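Local coordinates for protein NALP (Neisseria meningitidis, PDB 1UYN) that inserts into the outer membrane as the C-terminal translocator domain of an autotransporter, forming a hydrophilic pore through which the protease passenger reaches the cell surface, at residues Ala15-Ala19 with Asp240-Thr244; Met24-Arg28 with Thr49-Gly53; Thr153-Ala159 with Leu179-Lys185. Numbering follows the deposited sequence.

Contact 1. Residues Ala15-Ala19 with Asp240-Thr244; sequences ADSTA and DYTVT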
loop_
_atom_site.group_PDB
_atom_site.type_symbol
_atom_site.label_atom_id
_atom_site.label_comp_id
_atom_site.label_asym_id
_atom_site.label_seq_id
_atom_site.Cartn_x
_atom_site.Cartn_y
_atom_site.Cartn_z
ATOM N N ALA A 15 4.476 13.238 12.099
ATOM C CA ALA A 15 5.402 12.590 11.150
ATOM C C ALA A 15 5.112 11.105 11.010
ATOM O O ALA A 15 5.089 10.583 9.923
ATOM C CB ALA A 15 6.858 12.764 11.589
ATOM N N ASP A 16 4.898 10.454 12.141
ATOM C CA ASP A 16 4.721 9.026 12.235
ATOM C C ASP A 16 3.436 8.528 11.626
ATOM O O ASP A 16 3.417 7.465 11.004
ATOM C CB ASP A 16 4.731 8.634 13.719
ATOM C CG ASP A 16 6.108 8.742 14.342
ATOM O OD1 ASP A 16 7.076 8.919 13.587
ATOM O OD2 ASP A 16 6.336 8.680 15.574
ATOM N N SER A 17 2.345 9.244 11.857
ATOM C CA SER A 17 1.051 8.879 11.262
ATOM C C SER A 17 1.102 9.053 9.760
ATOM O O SER A 17 0.740 8.144 9.008
ATOM C CB SER A 17 -0.086 9.681 11.842
ATOM O OG SER A 17 0.233 11.058 11.907
ATOM N N THR A 18 1.623 10.183 9.294
ATOM C CA THR A 18 1.831 10.339 7.851
ATOM C C THR A 18 2.668 9.213 7.270
ATOM O O THR A 18 2.299 8.621 6.269
ATOM C CB THR A 18 2.500 11.647 7.522
ATOM O OG1 THR A 18 1.738 12.725 8.066
ATOM C CG2 THR A 18 2.470 11.864 6.026
ATOM N N ALA A 19 3.795 8.928 7.896
ATOM C CA ALA A 19 4.642 7.786 7.502
ATOM C C ALA A 19 3.857 6.458 7.447
ATOM O O ALA A 19 4.035 5.665 6.511
ATOM C CB ALA A 19 5.795 7.642 8.480
ATOM N N ASP A 240 11.406 11.757 5.263
ATOM C CA ASP A 240 11.180 12.554 6.463
ATOM C C ASP A 240 9.828 13.247 6.341
ATOM O O ASP A 240 9.605 14.039 5.396
ATOM C CB ASP A 240 12.273 13.619 6.534
ATOM C CG ASP A 240 12.594 14.071 7.942
ATOM O OD1 ASP A 240 11.776 13.868 8.884
ATOM O OD2 ASP A 240 13.684 14.680 8.147
ATOM N N TYR A 241 8.938 12.939 7.273
ATOM C CA TYR A 241 7.667 13.615 7.350
ATOM C C TYR A 241 7.567 14.460 8.604
ATOM O O TYR A 241 6.495 14.860 9.001
ATOM C CB TYR A 241 6.547 12.606 7.258
ATOM C CG TYR A 241 6.522 11.863 5.943
ATOM C CD1 TYR A 241 6.818 12.518 4.742
ATOM C CD2 TYR A 241 6.173 10.520 5.904
ATOM C CE1 TYR A 241 6.818 11.849 3.535
ATOM C CE2 TYR A 241 6.149 9.811 4.687
ATOM C CZ TYR A 241 6.487 10.488 3.497
ATOM O OH TYR A 241 6.479 9.827 2.291
ATOM N N THR A 242 8.698 14.785 9.195
ATOM C CA THR A 242 8.731 15.695 10.317
ATOM C C THR A 242 8.437 17.104 9.840
ATOM O O THR A 242 9.148 17.630 8.995
ATOM C CB THR A 242 10.087 15.616 11.003
ATOM O OG1 THR A 242 10.185 14.343 11.662
ATOM C CG2 THR A 242 10.192 16.619 12.107
ATOM N N VAL A 243 7.371 17.696 10.375
ATOM C CA VAL A 243 6.966 19.038 9.988
ATOM C C VAL A 243 7.666 20.073 10.840
ATOM O O VAL A 243 7.876 19.863 12.028
ATOM C CB VAL A 243 5.426 19.254 10.065
ATOM C CG1 VAL A 243 4.698 18.172 9.313
ATOM C CG2 VAL A 243 4.951 19.295 11.455
ATOM N N THR A 244 8.066 21.151 10.173
ATOM C CA THR A 244 8.496 22.403 10.786
ATOM C C THR A 244 7.288 23.117 11.355
ATOM O O THR A 244 6.350 23.393 10.618
ATOM C CB THR A 244 9.036 23.334 9.697
ATOM O OG1 THR A 244 10.168 22.742 9.074
ATOM C CG2 THR A 244 9.523 24.668 10.295
HETATM O O HOH W 1 3.325 14.666 9.200
#
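Y241 does most of the work here. Its side chain points at the helical segment 15-19, and its ring meets T18 and A19. The T18 methyl sits over one face of that ring in a CH-pi contact, CG2 being 4.3 Å from the ring centroid and 25° off its normal, while A19 CB packs 3.9 Å from Y241 CD2. A15, one helical turn before A19, mainly meets the loop backbone, its CB also lying 4.3 Å from Y241 CB. A15 CA lies 3.3 Å from Y241 O in a CA-H...O contact, and A15 CB comes within 3.6 Å of T242 N. No direct hydrogen bond joins the two segments, but water 1 bridges them, donating to T18 OG1 (2.8 Å) and to Y241 O (3.2 Å). T18 OG1 is also hydrogen-bonded to Q186, and the Y241 hydroxyl to R239, so the polar ends reach past this interface. The loop is shaped next to it by D240, whose OD1 accepts from T242 N at 3.2 Å, with a weak 3.2 Å hydrogen bond from T242 OG1 to the same D240 OD1. That is an Asx turn, set in the connection between strands 224-235 and 265-278. Y241 is how this loop meets helix 12-34, and a helix running inside the 12-stranded barrel, filling its pore, is the plan of the autotransporter translocator fold.

Contact 2. Residues Met24-Arg28 with Thr49-Gly53; sequences MQGRR and TQQDG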
loop_
_atom_site.group_PDB
_atom_site.type_symbol
_atom_site.label_atom_id
_atom_site.label_comp_id
_atom_site.label_asym_id
_atom_site.label_seq_id
_atom_site.Cartn_x
_atom_site.Cartn_y
_atom_site.Cartn_z
ATOM N N MET A 24 1.260 2.124 4.225
ATOM C CA MET A 24 0.063 1.388 3.854
ATOM C C MET A 24 -0.280 1.550 2.411
ATOM O O MET A 24 -0.683 0.585 1.780
ATOM C CB MET A 24 -1.138 1.787 4.713
ATOM C CG MET A 24 -1.374 0.800 5.862
ATOM S SD MET A 24 -2.354 1.454 7.182
ATOM C CE MET A 24 -1.513 0.758 8.550
ATOM N N GLN A 25 -0.144 2.768 1.907
ATOM C CA GLN A 25 -0.396 3.118 0.515
ATOM C C GLN A 25 0.480 2.346 -0.458
ATOM O O GLN A 25 0.040 2.043 -1.548
ATOM C CB GLN A 25 -0.176 4.603 0.275
ATOM C CG GLN A 25 -0.820 5.117 -0.977
ATOM C CD GLN A 25 -2.302 5.454 -0.810
ATOM O OE1 GLN A 25 -2.994 4.838 0.001
ATOM N NE2 GLN A 25 -2.808 6.403 -1.625
ATOM N N GLY A 26 1.705 2.005 -0.092
ATOM C CA GLY A 26 2.541 1.233 -0.986
ATOM C C GLY A 26 1.981 -0.166 -1.197
ATOM O O GLY A 26 2.157 -0.784 -2.266
ATOM N N ARG A 27 1.365 -0.723 -0.167
ATOM C CA ARG A 27 0.796 -2.044 -0.324
ATOM C C ARG A 27 -0.508 -1.944 -1.109
ATOM O O ARG A 27 -0.801 -2.837 -1.922
ATOM C CB ARG A 27 0.576 -2.727 1.012
ATOM C CG ARG A 27 1.877 -3.057 1.752
ATOM C CD ARG A 27 1.612 -3.811 3.014
ATOM N NE ARG A 27 1.199 -2.878 4.037
ATOM C CZ ARG A 27 2.051 -2.134 4.709
ATOM N NH1 ARG A 27 3.362 -2.232 4.464
ATOM N NH2 ARG A 27 1.608 -1.295 5.634
ATOM N N ARG A 28 -1.269 -0.865 -0.905
ATOM C CA ARG A 28 -2.496 -0.694 -1.679
ATOM C C ARG A 28 -2.179 -0.702 -3.155
ATOM O O ARG A 28 -2.906 -1.300 -3.940
ATOM C CB ARG A 28 -3.242 0.601 -1.319
ATOM C CG ARG A 28 -3.759 0.566 0.078
ATOM C CD ARG A 28 -4.427 1.826 0.529
ATOM N NE ARG A 28 -4.774 1.774 1.964
ATOM C CZ ARG A 28 -4.238 2.554 2.904
ATOM N NH1 ARG A 28 -3.285 3.456 2.615
ATOM N NH2 ARG A 28 -4.635 2.417 4.157
ATOM N N THR A 49 -11.054 -6.337 0.600
ATOM C CA THR A 49 -10.582 -5.779 1.871
ATOM C C THR A 49 -9.127 -6.137 2.195
ATOM O O THR A 49 -8.780 -7.310 2.304
ATOM C CB THR A 49 -11.456 -6.303 2.989
ATOM O OG1 THR A 49 -12.798 -5.936 2.708
ATOM C CG2 THR A 49 -11.141 -5.589 4.311
ATOM N N GLN A 50 -8.289 -5.127 2.382
ATOM C CA GLN A 50 -6.923 -5.351 2.855
ATOM C C GLN A 50 -6.853 -4.893 4.309
ATOM O O GLN A 50 -7.170 -3.767 4.567
ATOM C CB GLN A 50 -5.936 -4.595 1.967
ATOM C CG GLN A 50 -4.529 -4.413 2.539
ATOM C CD GLN A 50 -3.656 -3.453 1.676
ATOM O OE1 GLN A 50 -3.130 -2.441 2.184
ATOM N NE2 GLN A 50 -3.494 -3.783 0.388
ATOM N N GLN A 51 -6.510 -5.779 5.250
ATOM C CA GLN A 51 -6.172 -5.399 6.648
ATOM C C GLN A 51 -4.642 -5.361 6.889
ATOM O O GLN A 51 -3.908 -6.180 6.378
ATOM C CB GLN A 51 -6.809 -6.341 7.681
ATOM C CG GLN A 51 -8.324 -6.569 7.540
ATOM C CD GLN A 51 -9.167 -5.283 7.723
ATOM O OE1 GLN A 51 -10.294 -5.199 7.227
ATOM N NE2 GLN A 51 -8.632 -4.306 8.449
ATOM N N ASP A 52 -4.196 -4.410 7.700
ATOM C CA ASP A 52 -2.782 -4.138 7.982
ATOM C C ASP A 52 -2.590 -4.058 9.474
ATOM O O ASP A 52 -3.478 -3.595 10.175
ATOM C CB ASP A 52 -2.374 -2.809 7.372
ATOM C CG ASP A 52 -1.984 -2.929 5.936
ATOM O OD1 ASP A 52 -0.975 -3.628 5.672
ATOM O OD2 ASP A 52 -2.610 -2.377 4.991
ATOM N N GLY A 53 -1.427 -4.469 9.969
ATOM C CA GLY A 53 -1.217 -4.530 11.405
ATOM C C GLY A 53 0.228 -4.732 11.771
ATOM O O GLY A 53 0.754 -5.807 11.620
#
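The R27-D52 salt bridge is the strongest link: R27 NE donates to D52 OD1 at 2.8 Å, joining the helix to the barrel wall through a buried carboxylate. Both charges have further partners. R27 also forms a salt bridge with D23, and D52 OD1 is hydrogen-bonded to S299 and N297 of strand 295-307. On the helix itself, R28 NH1 donates to Q25 OE1 at 3.0 Å, while R28 NE turns to T69. Around this polar core, M24 CG comes to 3.5 Å from D52 OD2, and the long Q50 side chain reaches from the wall to lie against R27 and R28. Side chains have to span the gap, since the axes of the short segments approach no closer than 10.3 Å and run at 148°, closer to antiparallel than perpendicular. Helix 12-34 thus lies within the barrel, against strand 43-57, which is flanked by strands 62-79 and 295-307 where the first and last strands close the barrel.

Contact 3. Residues Thr153-Ala159 with Leu179-Lys185; sequences TLMQLGA and LRYDLLK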
loop_
_atom_site.group_PDB
_atom_site.type_symbol
_atom_site.label_atom_id
_atom_site.label_comp_id
_atom_site.label_asym_id
_atom_site.label_seq_id
_atom_site.Cartn_x
_atom_site.Cartn_y
_atom_site.Cartn_z
ATOM N N THR A 153 -1.928 15.040 0.370
ATOM C CA THR A 153 -2.050 14.353 -0.888
ATOM C C THR A 153 -0.840 13.499 -0.992
ATOM O O THR A 153 0.253 13.915 -0.625
ATOM C CB THR A 153 -2.030 15.337 -1.998
ATOM O OG1 THR A 153 -3.060 16.288 -1.755
ATOM C CG2 THR A 153 -2.472 14.684 -3.308
ATOM N N LEU A 154 -1.045 12.284 -1.451
ATOM C CA LEU A 154 0.036 11.378 -1.762
ATOM C C LEU A 154 -0.112 10.865 -3.171
ATOM O O LEU A 154 -1.162 10.344 -3.533
ATOM C CB LEU A 154 -0.014 10.222 -0.797
ATOM C CG LEU A 154 0.964 9.110 -1.038
ATOM C CD1 LEU A 154 2.437 9.633 -0.985
ATOM C CD2 LEU A 154 0.660 8.059 0.005
ATOM N N MET A 155 0.928 10.990 -3.975
ATOM C CA MET A 155 0.913 10.391 -5.303
ATOM C C MET A 155 1.953 9.336 -5.439
ATOM O O MET A 155 3.015 9.462 -4.912
ATOM C CB MET A 155 1.154 11.431 -6.359
ATOM C CG MET A 155 -0.057 12.327 -6.463
ATOM S SD MET A 155 0.178 13.704 -7.598
ATOM C CE MET A 155 1.411 12.785 -9.031
ATOM N N GLN A 156 1.659 8.295 -6.165
ATOM C CA GLN A 156 2.688 7.320 -6.437
ATOM C C GLN A 156 2.785 7.159 -7.942
ATOM O O GLN A 156 1.769 7.244 -8.676
ATOM C CB GLN A 156 2.362 5.979 -5.773
ATOM C CG GLN A 156 2.150 6.041 -4.274
ATOM C CD GLN A 156 1.408 4.834 -3.816
ATOM O OE1 GLN A 156 0.378 4.487 -4.402
ATOM N NE2 GLN A 156 1.898 4.184 -2.780
ATOM N N LEU A 157 4.026 6.976 -8.386
ATOM C CA LEU A 157 4.340 6.557 -9.742
ATOM C C LEU A 157 5.280 5.351 -9.711
ATOM O O LEU A 157 6.264 5.323 -8.969
ATOM C CB LEU A 157 5.020 7.690 -10.489
ATOM C CG LEU A 157 4.098 8.442 -11.436
ATOM C CD1 LEU A 157 4.805 9.705 -11.889
ATOM C CD2 LEU A 157 3.796 7.542 -12.671
ATOM N N GLY A 158 4.992 4.374 -10.548
ATOM C CA GLY A 158 5.666 3.103 -10.484
ATOM C C GLY A 158 6.035 2.609 -11.868
ATOM O O GLY A 158 5.277 2.773 -12.840
ATOM N N ALA A 159 7.201 1.986 -11.944
ATOM C CA ALA A 159 7.626 1.356 -13.141
ATOM C C ALA A 159 8.207 0.033 -12.713
ATOM O O ALA A 159 9.066 -0.008 -11.894
ATOM C CB ALA A 159 8.650 2.212 -13.855
ATOM N N LEU A 179 10.850 0.698 -9.542
ATOM C CA LEU A 179 10.892 1.814 -8.673
ATOM C C LEU A 179 9.477 2.288 -8.413
ATOM O O LEU A 179 8.599 2.065 -9.214
ATOM C CB LEU A 179 11.712 2.906 -9.330
ATOM C CG LEU A 179 13.127 2.555 -9.763
ATOM C CD1 LEU A 179 13.601 3.676 -10.643
ATOM C CD2 LEU A 179 14.087 2.335 -8.592
ATOM N N ARG A 180 9.267 2.937 -7.271
ATOM C CA ARG A 180 8.027 3.652 -6.991
ATOM C C ARG A 180 8.451 4.997 -6.427
ATOM O O ARG A 180 9.270 5.043 -5.562
ATOM C CB ARG A 180 7.201 2.899 -5.969
ATOM C CG ARG A 180 5.798 3.495 -5.744
ATOM C CD ARG A 180 5.425 3.631 -4.263
ATOM N NE ARG A 180 5.501 2.362 -3.584
ATOM C CZ ARG A 180 5.839 2.185 -2.317
ATOM N NH1 ARG A 180 6.183 3.193 -1.533
ATOM N NH2 ARG A 180 5.858 0.944 -1.835
ATOM N N TYR A 181 7.913 6.082 -6.941
ATOM C CA TYR A 181 8.180 7.399 -6.412
ATOM C C TYR A 181 6.953 7.879 -5.658
ATOM O O TYR A 181 5.893 7.933 -6.244
ATOM C CB TYR A 181 8.453 8.363 -7.558
ATOM C CG TYR A 181 8.954 9.722 -7.113
ATOM C CD1 TYR A 181 10.182 9.842 -6.508
ATOM C CD2 TYR A 181 8.202 10.881 -7.323
ATOM C CE1 TYR A 181 10.667 11.075 -6.084
ATOM C CE2 TYR A 181 8.672 12.129 -6.928
ATOM C CZ TYR A 181 9.923 12.210 -6.298
ATOM O OH TYR A 181 10.469 13.414 -5.879
ATOM N N ASP A 182 7.098 8.211 -4.371
ATOM C CA ASP A 182 6.007 8.736 -3.557
ATOM C C ASP A 182 6.207 10.190 -3.386
ATOM O O ASP A 182 7.216 10.600 -2.825
ATOM C CB ASP A 182 6.029 8.154 -2.150
ATOM C CG ASP A 182 5.798 6.692 -2.120
ATOM O OD1 ASP A 182 5.267 6.134 -3.111
ATOM O OD2 ASP A 182 6.144 6.026 -1.126
ATOM N N LEU A 183 5.237 10.970 -3.821
ATOM C CA LEU A 183 5.240 12.415 -3.626
ATOM C C LEU A 183 4.148 12.750 -2.625
ATOM O O LEU A 183 2.980 12.543 -2.887
ATOM C CB LEU A 183 4.947 13.101 -4.944
ATOM C CG LEU A 183 5.063 14.613 -5.010
ATOM C CD1 LEU A 183 6.447 15.128 -4.542
ATOM C CD2 LEU A 183 4.814 15.026 -6.413
ATOM N N LEU A 184 4.523 13.287 -1.474
ATOM C CA LEU A 184 3.552 13.603 -0.432
ATOM C C LEU A 184 3.554 15.108 -0.312
ATOM O O LEU A 184 4.594 15.677 -0.088
ATOM C CB LEU A 184 3.962 12.982 0.898
ATOM C CG LEU A 184 2.932 13.271 2.008
ATOM C CD1 LEU A 184 2.323 11.998 2.525
ATOM C CD2 LEU A 184 3.580 14.018 3.140
ATOM N N LYS A 185 2.411 15.745 -0.510
ATOM C CA LYS A 185 2.263 17.149 -0.150
ATOM C C LYS A 185 1.298 17.163 1.054
ATOM O O LYS A 185 0.178 16.647 0.966
ATOM C CB LYS A 185 1.734 17.975 -1.333
ATOM C CG LYS A 185 2.411 17.733 -2.750
ATOM C CD LYS A 185 3.119 19.004 -3.317
ATOM C CE LYS A 185 2.916 19.322 -4.856
ATOM N NZ LYS A 185 1.749 18.613 -5.484
HETATM O O HOH W 2 3.470 5.251 -0.715
#
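Q156 lies over R180, its NE2 above one face of the guanidinium and 3.9 Å from R180 CD. Along its own strand R180 NH1 forms a salt bridge with D182 OD2 at 2.9 Å, and water 2 accepts from Q156 NE2 (2.8 Å) and donates weakly to D182 OD2 (2.8 Å). Q156 OE1 is held by S128, R180 continues to E233 and D182 to R239, so this face, which looks into the barrel, carries a polar network. The two strands are neighbours in an antiparallel hairpin of the 12-stranded transmembrane barrel, in register from T153-K185 to A159-L179. Hydrogen-bonded pairs such as M155-L183 (M155 N to L183 O 2.8 Å, L183 N to M155 O 2.9 Å) alternate with non-hydrogen-bonded ones such as L154-L184. T153, M155, L157, A159, L179, Y181, L183 and K185 share the other face, the outer surface of the barrel, where M155 CB meets L183 CB at 4.4 Å. Inside, L154 CD1 packs on L184 CB at 4.1 Å.

In the fold
Helix 12-34 ties the set together: contact 1 uses its N-terminal part and contact 2 a later one, their centres about 19 Å apart. Contact 3 lies in the barrel wall about 16 Å (centre to centre) from each, and touches both. L184 packs on T18 and Y241 of contact 1, while Q156 makes a probable hydrogen bond to Q25 of contact 2 and R180 lies against G26. Along the chain, contact 2 closes before contact 3 opens, and both nest within the long loop closed by contact 1. The helix thus meets the first strand, the 145-163/172-192 hairpin and a loop late in the chain, and it lies in the pore through which the passenger is translocated.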